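Long-range contacts in 2-nitropropane dioxygenase (Streptomyces ansochromogenes, PDB 3BW3), which oxidises nitroalkanes with the help of flavin mononucleotide, and probably carries out the oxidative denitrification of alkyl nitronates with molecular oxygen: residues 71-76 with 128-133; 105-110 with 294-299. The protein carries 1 engineered substitution. All coordinates share one frame; numbering follows the deposited sequence.

Contact 1: residues 71-76 with 128-133. With FMN (flavin mononucleotide), chain B.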
ATOM      1  N   MET A  71     -11.632   5.431  20.885  1.00 13.77           N
ATOM      2  CA  MET A  71     -11.815   6.813  21.300  1.00 14.60           C
ATOM      3  C   MET A  71     -13.276   7.185  21.097  1.00 14.67           C
ATOM      4  O   MET A  71     -13.923   6.694  20.172  1.00 13.62           O
ATOM      5  CB  MET A  71     -10.959   7.758  20.447  1.00 14.16           C
ATOM      6  CG  MET A  71      -9.456   7.594  20.595  1.00 13.21           C
ATOM      7  SD  MET A  71      -8.922   7.801  22.289  1.00 15.47           S
ATOM      8  CE  MET A  71      -9.591   9.397  22.677  1.00 12.45           C
ATOM      9  N   PRO A  72     -13.826   8.036  21.977  1.00 15.33           N
ATOM     10  CA  PRO A  72     -15.224   8.443  21.819  1.00 16.05           C
ATOM     11  C   PRO A  72     -15.318   9.240  20.517  1.00 16.54           C
ATOM     12  O   PRO A  72     -14.361   9.906  20.130  1.00 14.44           O
ATOM     13  CB  PRO A  72     -15.466   9.319  23.044  1.00 15.46           C
ATOM     14  CG  PRO A  72     -14.594   8.692  24.072  1.00 16.66           C
ATOM     15  CD  PRO A  72     -13.317   8.426  23.302  1.00 15.33           C
ATOM     16  N   GLN A  73     -16.458   9.169  19.839  1.00 18.12           N
ATOM     17  CA  GLN A  73     -16.624   9.888  18.584  1.00 21.17           C
ATOM     18  C   GLN A  73     -17.675  10.978  18.730  1.00 24.12           C
ATOM     19  O   GLN A  73     -18.659  10.812  19.448  1.00 25.54           O
ATOM     20  CB  GLN A  73     -17.042   8.922  17.467  1.00 20.22           C
ATOM     21  CG  GLN A  73     -16.055   7.784  17.201  1.00 19.95           C
ATOM     22  CD  GLN A  73     -14.664   8.279  16.843  1.00 21.13           C
ATOM     23  OE1 GLN A  73     -13.690   8.000  17.545  1.00 19.42           O
ATOM     24  NE2 GLN A  73     -14.566   9.020  15.748  1.00 19.25           N
ATOM     25  N   PRO A  74     -17.474  12.117  18.053  1.00 28.09           N
ATOM     26  CA  PRO A  74     -18.439  13.217  18.136  1.00 30.98           C
ATOM     27  C   PRO A  74     -19.698  12.930  17.324  1.00 34.14           C
ATOM     28  O   PRO A  74     -19.662  12.171  16.359  1.00 33.88           O
ATOM     29  CB  PRO A  74     -17.652  14.398  17.584  1.00 30.45           C
ATOM     30  CG  PRO A  74     -16.791  13.751  16.541  1.00 28.72           C
ATOM     31  CD  PRO A  74     -16.299  12.509  17.256  1.00 28.50           C
ATOM     32  N   GLU A  75     -20.808  13.534  17.738  1.00 39.17           N
ATOM     33  CA  GLU A  75     -22.090  13.376  17.058  1.00 43.04           C
ATOM     34  C   GLU A  75     -21.939  13.852  15.615  1.00 44.55           C
ATOM     35  O   GLU A  75     -21.117  14.722  15.331  1.00 45.73           O
ATOM     36  CB  GLU A  75     -23.154  14.209  17.783  1.00 45.18           C
ATOM     37  CG  GLU A  75     -24.451  14.426  17.018  1.00 48.87           C
ATOM     38  CD  GLU A  75     -25.523  13.401  17.339  1.00 51.24           C
ATOM     39  OE1 GLU A  75     -25.867  13.253  18.533  1.00 51.63           O
ATOM     40  OE2 GLU A  75     -26.031  12.755  16.396  1.00 52.33           O
ATOM     41  N   LEU A  76     -22.723  13.281  14.706  1.00 46.59           N
ATOM     42  CA  LEU A  76     -22.651  13.666  13.299  1.00 47.64           C
ATOM     43  C   LEU A  76     -21.263  13.390  12.719  1.00 48.04           C
ATOM     44  O   LEU A  76     -20.625  14.276  12.149  1.00 47.91           O
ATOM     45  CB  LEU A  76     -22.997  15.152  13.146  1.00 47.89           C
ATOM     46  CG  LEU A  76     -24.476  15.536  13.057  1.00 47.76           C
ATOM     47  CD1 LEU A  76     -25.320  14.669  13.972  1.00 47.44           C
ATOM     48  CD2 LEU A  76     -24.625  17.003  13.406  1.00 48.37           C
ATOM     49  N   PHE A 128      -4.800   2.950  21.683  1.00 12.95           N
ATOM     50  CA  PHE A 128      -6.044   3.639  21.367  1.00 11.66           C
ATOM     51  C   PHE A 128      -6.298   3.626  19.863  1.00 12.11           C
ATOM     52  O   PHE A 128      -5.363   3.699  19.072  1.00 11.46           O
ATOM     53  CB  PHE A 128      -5.974   5.082  21.880  1.00 11.09           C
ATOM     54  CG  PHE A 128      -5.797   5.189  23.379  1.00 11.81           C
ATOM     55  CD1 PHE A 128      -6.898   5.344  24.214  1.00 12.58           C
ATOM     56  CD2 PHE A 128      -4.531   5.127  23.951  1.00  9.59           C
ATOM     57  CE1 PHE A 128      -6.743   5.437  25.603  1.00 11.84           C
ATOM     58  CE2 PHE A 128      -4.363   5.218  25.333  1.00 11.71           C
ATOM     59  CZ  PHE A 128      -5.475   5.374  26.162  1.00 12.48           C
ATOM     60  N   HIS A 129      -7.565   3.533  19.472  1.00 11.01           N
ATOM     61  CA  HIS A 129      -7.915   3.508  18.056  1.00 11.31           C
ATOM     62  C   HIS A 129      -8.959   4.582  17.763  1.00 10.82           C
ATOM     63  O   HIS A 129      -9.742   4.955  18.641  1.00  9.47           O
ATOM     64  CB  HIS A 129      -8.478   2.129  17.669  1.00 11.20           C
ATOM     65  CG  HIS A 129      -8.089   1.676  16.293  1.00 10.41           C
ATOM     66  ND1 HIS A 129      -9.009   1.252  15.359  1.00 12.31           N
ATOM     67  CD2 HIS A 129      -6.875   1.552  15.706  1.00  9.30           C
ATOM     68  CE1 HIS A 129      -8.379   0.887  14.256  1.00 10.93           C
ATOM     69  NE2 HIS A 129      -7.082   1.060  14.440  1.00  9.62           N
ATOM     70  N   PHE A 130      -8.958   5.073  16.526  1.00 11.49           N
ATOM     71  CA  PHE A 130      -9.904   6.097  16.079  1.00 11.57           C
ATOM     72  C   PHE A 130      -9.629   7.476  16.677  1.00 12.91           C
ATOM     73  O   PHE A 130     -10.565   8.240  16.933  1.00 12.75           O
ATOM     74  CB  PHE A 130     -11.344   5.688  16.419  1.00  9.13           C
ATOM     75  CG  PHE A 130     -11.771   4.376  15.813  1.00 10.84           C
ATOM     76  CD1 PHE A 130     -11.674   4.158  14.441  1.00  9.03           C
ATOM     77  CD2 PHE A 130     -12.295   3.366  16.614  1.00  8.60           C
ATOM     78  CE1 PHE A 130     -12.093   2.952  13.876  1.00 11.97           C
ATOM     79  CE2 PHE A 130     -12.716   2.157  16.062  1.00 12.07           C
ATOM     80  CZ  PHE A 130     -12.616   1.949  14.688  1.00 10.04           C
ATOM     81  N   GLY A 131      -8.356   7.796  16.900  1.00 11.74           N
ATOM     82  CA  GLY A 131      -8.022   9.095  17.459  1.00 12.38           C
ATOM     83  C   GLY A 131      -6.900   9.082  18.480  1.00 12.51           C
ATOM     84  O   GLY A 131      -6.231   8.069  18.660  1.00 12.46           O
ATOM     85  N   VAL A 132      -6.707  10.217  19.148  1.00 12.79           N
ATOM     86  CA  VAL A 132      -5.660  10.381  20.156  1.00 12.99           C
ATOM     87  C   VAL A 132      -6.246  10.877  21.482  1.00 13.94           C
ATOM     88  O   VAL A 132      -7.013  11.837  21.510  1.00 14.08           O
ATOM     89  CB  VAL A 132      -4.604  11.420  19.708  1.00 13.61           C
ATOM     90  CG1 VAL A 132      -3.397  11.379  20.643  1.00 11.61           C
ATOM     91  CG2 VAL A 132      -4.192  11.162  18.269  1.00 13.71           C
ATOM     92  N   PRO A 133      -5.878  10.233  22.599  1.00 12.52           N
ATOM     93  CA  PRO A 133      -6.368  10.613  23.928  1.00 13.33           C
ATOM     94  C   PRO A 133      -5.837  11.979  24.351  1.00 12.66           C
ATOM     95  O   PRO A 133      -4.826  12.437  23.830  1.00  9.73           O
ATOM     96  CB  PRO A 133      -5.809   9.519  24.837  1.00 13.35           C
ATOM     97  CG  PRO A 133      -5.550   8.380  23.915  1.00 14.47           C
ATOM     98  CD  PRO A 133      -5.023   9.040  22.684  1.00 12.31           C
TER
HETATM   99  N1  FMN B 370      -7.447  -2.578  15.669  1.00 12.27           N
HETATM  100  C2  FMN B 370      -7.800  -1.933  16.857  1.00 13.20           C
HETATM  101  O2  FMN B 370      -7.088  -1.029  17.290  1.00 14.39           O
HETATM  102  N3  FMN B 370      -8.940  -2.308  17.552  1.00 12.01           N
HETATM  103  C4  FMN B 370      -9.773  -3.329  17.122  1.00 12.74           C
HETATM  104  O4  FMN B 370     -10.779  -3.634  17.784  1.00 12.55           O
HETATM  105  C4A FMN B 370      -9.423  -4.006  15.923  1.00 13.48           C
HETATM  106  N5  FMN B 370     -10.196  -5.064  15.439  1.00 13.27           N
HETATM  107  C5A FMN B 370      -9.842  -5.759  14.277  1.00 12.45           C
HETATM  108  C6  FMN B 370     -10.641  -6.844  13.834  1.00 10.52           C
HETATM  109  C7  FMN B 370     -10.318  -7.598  12.651  1.00 11.13           C
HETATM  110  C7M FMN B 370     -10.694  -9.095  12.750  1.00  8.95           C
HETATM  111  C8  FMN B 370      -9.105  -7.195  11.975  1.00 11.65           C
HETATM  112  C8M FMN B 370      -8.215  -8.171  11.203  1.00  7.25           C
HETATM  113  C9  FMN B 370      -8.306  -6.089  12.396  1.00 10.05           C
HETATM  114  C9A FMN B 370      -8.668  -5.368  13.554  1.00 11.50           C
HETATM  115  N10 FMN B 370      -7.891  -4.277  14.026  1.00 12.79           N
HETATM  116  C10 FMN B 370      -8.247  -3.607  15.206  1.00 12.41           C
HETATM  117  C1' FMN B 370      -6.767  -3.692  13.166  1.00 11.45           C
HETATM  118  C2' FMN B 370      -5.419  -4.246  13.680  1.00  9.82           C
HETATM  119  O2' FMN B 370      -4.992  -3.467  14.791  1.00  8.08           O
HETATM  120  C3' FMN B 370      -4.281  -4.152  12.604  1.00  9.92           C
HETATM  121  O3' FMN B 370      -4.170  -2.768  12.262  1.00 11.18           O
HETATM  122  C4' FMN B 370      -4.539  -4.964  11.316  1.00  9.24           C
HETATM  123  O4' FMN B 370      -5.055  -6.249  11.689  1.00 10.13           O
HETATM  124  C5' FMN B 370      -3.220  -5.135  10.507  1.00  9.10           C
HETATM  125  O5' FMN B 370      -3.415  -5.892   9.286  1.00  7.13           O
HETATM  126  P   FMN B 370      -3.282  -7.520   9.080  1.00  9.69           P
HETATM  127  O1P FMN B 370      -2.170  -7.490  10.085  1.00  9.24           O
HETATM  128  O2P FMN B 370      -3.141  -7.051   7.653  1.00  9.79           O
HETATM  129  O3P FMN B 370      -4.692  -7.582   9.654  1.00 10.15           O

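Contact 2: residues 105-110 with 294-299. With NIE (nitroethane), chain C.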
ATOM      1  N   GLY A 105     -27.086   5.037  19.461  1.00 34.26           N
ATOM      2  CA  GLY A 105     -26.665   4.522  20.748  1.00 35.40           C
ATOM      3  C   GLY A 105     -25.465   5.326  21.218  1.00 36.45           C
ATOM      4  O   GLY A 105     -25.191   6.408  20.691  1.00 37.56           O
ATOM      5  N   GLY A 106     -24.744   4.809  22.207  1.00 35.70           N
ATOM      6  CA  GLY A 106     -23.579   5.516  22.707  1.00 33.43           C
ATOM      7  C   GLY A 106     -22.559   5.749  21.610  1.00 30.44           C
ATOM      8  O   GLY A 106     -22.651   5.152  20.541  1.00 30.87           O
ATOM      9  N   ARG A 107     -21.588   6.616  21.874  1.00 27.63           N
ATOM     10  CA  ARG A 107     -20.543   6.924  20.905  1.00 24.64           C
ATOM     11  C   ARG A 107     -19.195   6.960  21.617  1.00 21.82           C
ATOM     12  O   ARG A 107     -18.147   7.129  20.994  1.00 19.35           O
ATOM     13  CB  ARG A 107     -20.814   8.280  20.262  1.00 27.58           C
ATOM     14  CG  ARG A 107     -22.254   8.476  19.815  1.00 29.83           C
ATOM     15  CD  ARG A 107     -22.420   9.843  19.190  1.00 32.29           C
ATOM     16  NE  ARG A 107     -21.587   9.968  18.001  1.00 33.90           N
ATOM     17  CZ  ARG A 107     -21.893   9.444  16.821  1.00 34.26           C
ATOM     18  NH1 ARG A 107     -23.022   8.762  16.671  1.00 34.92           N
ATOM     19  NH2 ARG A 107     -21.065   9.591  15.794  1.00 34.71           N
ATOM     20  N   ASP A 108     -19.244   6.792  22.935  1.00 19.05           N
ATOM     21  CA  ASP A 108     -18.063   6.812  23.789  1.00 17.13           C
ATOM     22  C   ASP A 108     -17.534   5.404  24.030  1.00 14.73           C
ATOM     23  O   ASP A 108     -16.385   5.222  24.417  1.00 16.13           O
ATOM     24  CB  ASP A 108     -18.431   7.447  25.124  0.60 17.57           C
ATOM     25  CG  ASP A 108     -19.540   6.693  25.825  0.60 19.94           C
ATOM     26  OD1 ASP A 108     -19.241   5.924  26.763  0.60 20.82           O
ATOM     27  OD2 ASP A 108     -20.713   6.854  25.419  0.60 19.82           O
ATOM     28  N   ASP A 109     -18.387   4.412  23.817  1.00 15.36           N
ATOM     29  CA  ASP A 109     -18.013   3.016  24.007  1.00 14.79           C
ATOM     30  C   ASP A 109     -17.430   2.755  25.403  1.00 14.38           C
ATOM     31  O   ASP A 109     -16.409   2.080  25.546  1.00 14.03           O
ATOM     32  CB  ASP A 109     -17.007   2.598  22.929  1.00 14.82           C
ATOM     33  CG  ASP A 109     -16.872   1.092  22.812  1.00 15.89           C
ATOM     34  OD1 ASP A 109     -17.910   0.418  22.715  1.00 17.63           O
ATOM     35  OD2 ASP A 109     -15.735   0.583  22.808  1.00 15.44           O
ATOM     36  N   GLY A 110     -18.084   3.302  26.424  1.00 14.53           N
ATOM     37  CA  GLY A 110     -17.642   3.114  27.799  1.00 14.48           C
ATOM     38  C   GLY A 110     -16.244   3.619  28.108  1.00 13.66           C
ATOM     39  O   GLY A 110     -15.574   3.096  28.993  1.00 14.35           O
ATOM     40  N   TYR A 294     -19.878   6.754  12.083  1.00 17.56           N
ATOM     41  CA  TYR A 294     -19.422   5.757  13.044  1.00 17.40           C
ATOM     42  C   TYR A 294     -19.556   6.285  14.477  1.00 18.14           C
ATOM     43  O   TYR A 294     -19.258   7.449  14.746  1.00 18.32           O
ATOM     44  CB  TYR A 294     -17.956   5.414  12.753  1.00 14.90           C
ATOM     45  CG  TYR A 294     -17.331   4.471  13.749  1.00 13.65           C
ATOM     46  CD1 TYR A 294     -17.483   3.093  13.628  1.00 12.62           C
ATOM     47  CD2 TYR A 294     -16.621   4.962  14.844  1.00 13.08           C
ATOM     48  CE1 TYR A 294     -16.947   2.225  14.576  1.00 13.80           C
ATOM     49  CE2 TYR A 294     -16.082   4.106  15.792  1.00 12.50           C
ATOM     50  CZ  TYR A 294     -16.248   2.742  15.655  1.00 12.87           C
ATOM     51  OH  TYR A 294     -15.725   1.900  16.604  1.00 14.00           O
ATOM     52  N   PRO A 295     -19.977   5.426  15.423  1.00 17.55           N
ATOM     53  CA  PRO A 295     -20.330   4.012  15.239  1.00 16.45           C
ATOM     54  C   PRO A 295     -21.785   3.783  14.844  1.00 16.52           C
ATOM     55  O   PRO A 295     -22.291   2.668  14.954  1.00 17.01           O
ATOM     56  CB  PRO A 295     -20.010   3.408  16.602  1.00 14.87           C
ATOM     57  CG  PRO A 295     -20.441   4.505  17.534  1.00 16.65           C
ATOM     58  CD  PRO A 295     -19.894   5.760  16.859  1.00 15.72           C
ATOM     59  N   ASP A 296     -22.451   4.837  14.378  1.00 17.48           N
ATOM     60  CA  ASP A 296     -23.856   4.753  13.974  1.00 17.66           C
ATOM     61  C   ASP A 296     -24.161   3.547  13.086  1.00 17.25           C
ATOM     62  O   ASP A 296     -25.077   2.770  13.366  1.00 15.59           O
ATOM     63  CB  ASP A 296     -24.270   6.022  13.225  1.00 19.85           C
ATOM     64  CG  ASP A 296     -24.040   7.287  14.035  1.00 22.86           C
ATOM     65  OD1 ASP A 296     -22.871   7.580  14.377  1.00 24.04           O
ATOM     66  OD2 ASP A 296     -25.030   7.991  14.325  1.00 22.58           O
ATOM     67  N   VAL A 297     -23.402   3.400  12.004  1.00 16.31           N
ATOM     68  CA  VAL A 297     -23.621   2.294  11.078  1.00 15.17           C
ATOM     69  C   VAL A 297     -23.321   0.949  11.739  1.00 14.47           C
ATOM     70  O   VAL A 297     -24.020  -0.036  11.499  1.00 15.57           O
ATOM     71  CB  VAL A 297     -22.772   2.469   9.797  1.00 14.39           C
ATOM     72  CG1 VAL A 297     -22.918   1.251   8.897  1.00 12.42           C
ATOM     73  CG2 VAL A 297     -23.229   3.718   9.047  1.00 13.06           C
ATOM     74  N   HIS A 298     -22.293   0.907  12.579  1.00 14.06           N
ATOM     75  CA  HIS A 298     -21.952  -0.329  13.276  1.00 15.74           C
ATOM     76  C   HIS A 298     -23.134  -0.792  14.132  1.00 15.82           C
ATOM     77  O   HIS A 298     -23.442  -1.984  14.181  1.00 14.62           O
ATOM     78  CB  HIS A 298     -20.714  -0.139  14.163  1.00 14.59           C
ATOM     79  CG  HIS A 298     -20.305  -1.385  14.889  1.00 17.54           C
ATOM     80  ND1 HIS A 298     -20.901  -1.795  16.062  1.00 16.62           N
ATOM     81  CD2 HIS A 298     -19.399  -2.343  14.574  1.00 17.32           C
ATOM     82  CE1 HIS A 298     -20.382  -2.952  16.437  1.00 17.25           C
ATOM     83  NE2 HIS A 298     -19.470  -3.306  15.550  1.00 17.46           N
ATOM     84  N   HIS A 299     -23.795   0.145  14.807  1.00 17.00           N
ATOM     85  CA  HIS A 299     -24.943  -0.201  15.641  1.00 18.42           C
ATOM     86  C   HIS A 299     -26.047  -0.743  14.746  1.00 17.63           C
ATOM     87  O   HIS A 299     -26.736  -1.708  15.079  1.00 16.92           O
ATOM     88  CB  HIS A 299     -25.495   1.029  16.378  1.00 20.10           C
ATOM     89  CG  HIS A 299     -24.525   1.678  17.316  1.00 22.27           C
ATOM     90  ND1 HIS A 299     -23.570   0.970  18.014  1.00 23.17           N
ATOM     91  CD2 HIS A 299     -24.398   2.969  17.709  1.00 22.87           C
ATOM     92  CE1 HIS A 299     -22.895   1.796  18.794  1.00 23.13           C
ATOM     93  NE2 HIS A 299     -23.377   3.014  18.628  1.00 22.42           N
TER
HETATM   94  N3  NIE C 371     -16.580  -5.902  15.022  1.00 33.75           N
HETATM   95  C1  NIE C 371     -18.095  -6.226  16.956  1.00 34.93           C
HETATM   96  C2  NIE C 371     -17.609  -6.763  15.604  1.00 35.61           C
HETATM   97  O4  NIE C 371     -15.434  -6.312  14.942  1.00 34.02           O
HETATM   98  O5  NIE C 371     -16.858  -4.788  14.601  1.00 36.56           O

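Contact 1: residues 71-76 with 128-133
Met71 and Phe130 bring their CA atoms to 5.6 Å where the chain runs off the ends of the adjacent parallel strands 65-70 and 125-129, and a hydrogen bond from Met71 N to His129 O (3.0 Å, N-H...O 160°) prolongs the strand pairing by one step. The Met71 side chain lies against the backbone of the turn, CB and CG near His129 O and CB also near Phe130 O. Its CG stands anti to the carbonyl carbon (chi1 -65°), and further bends at chi2 and chi3 curl the thioether over the turn instead of letting it extend. On the way CG passes Gly131 C at 3.6 Å, where the other segment brings only backbone, the residue there being a glycine. SD then meets the aromatic ring of Phe128, lying 4.8 Å from its centroid and 60° off the normal, an oblique Met-aromatic contact. The terminal CE ends against Pro133 CA at 3.7 Å. Pro133 in turn sets its CG 3.2 Å above the plane of the Phe128 ring, over the centre, which makes methionine, proline and phenylalanine one apolar cluster; Tyr111 of helix 111-120 also touches Met71 and Pro133. Gln73 bends back at chi2 and lies across Phe130 at about a right angle.

His129 points its CB away from the Met71 loop and turns to the cofactor. FMN O2 sits above one face of the imidazole, offset toward the rim, with CD2 the nearest ring atom at 3.0 Å, while ND1 of the same histidine lies over the centre of the Phe130 ring. Flavin bound beside the C-terminal ends of parallel strands is characteristic of the TIM-barrel flavoenzymes, and here His129, at the end of strand 125-129, links the packed loops to the pyrimidine end of the flavin.

Contact 2: residues 105-110 with 294-299
Arg107 lays one face of its guanidinium against the ring of Pro295, whose CD stands 4.1 Å above the guanidinium plane, toward the rim of that group. The loop before helix 111-120 is thereby docked on the N-terminus of helix 296-311, with Pro295 at the N-cap and Asp296 in the first turn. A bend at chi3 (62°) swings the guanidinium toward that helix start, where it forms a salt bridge. Asp296 OD1 lies near the guanidinium plane, 2.6 Å from Arg107 NH1, which comes from the syn side but tilted out of the carboxylate plane. NH2 adds a weak hydrogen bond to the same OD1, so one oxygen takes both donors, and with the two planes 53° apart this is not a flat two-by-two pairing. The neighbouring arginine and the helix N-terminus would both be expected to favour the negative charge of the buried Asp296. Arg107 also has a partner outside the contact, Pro74 O, hydrogen-bonded to NH2.

One turn further along the helix, His299 reaches back to the loop. Its NE2 donates to Gly106 O at 3.0 Å (N-H...O 161°), and the acceptor lies close to the ring plane, while Pro295 O sits over one face of the imidazole, near its rim. The peptide before Pro295 is cis, and Pro295 CB rests 3.7 Å above the centre of the Tyr294 ring, whose hydroxyl is hydrogen-bonded to the Tyr44 hydroxyl. Tyr44 also stacks on the ring of His298, which turns toward the substrate pocket, where His298 NE2 makes a weak hydrogen bond of 3.1 Å to O5 of nitroethane.

In the fold
Contacts 1 and 2 lie with their centres 10 Å apart and touch directly at two places. Gln73 N is 2.9 Å from Arg107 O, probably a hydrogen bond, so segment 105-110 is held to segment 71-76 as well as to the helix start. At the second place the rings of Phe130 and Tyr294 meet at about 45°, linking the turn after strand 125-129 to the residues leading into helix 296-311. The two contacts serve neighbouring parts of one active site: contact 1 supplies His129 to the FMN pocket and contact 2 supplies His298 to the nitroethane pocket, while the side chain of Tyr294 is about 8 Å from the bound FMN.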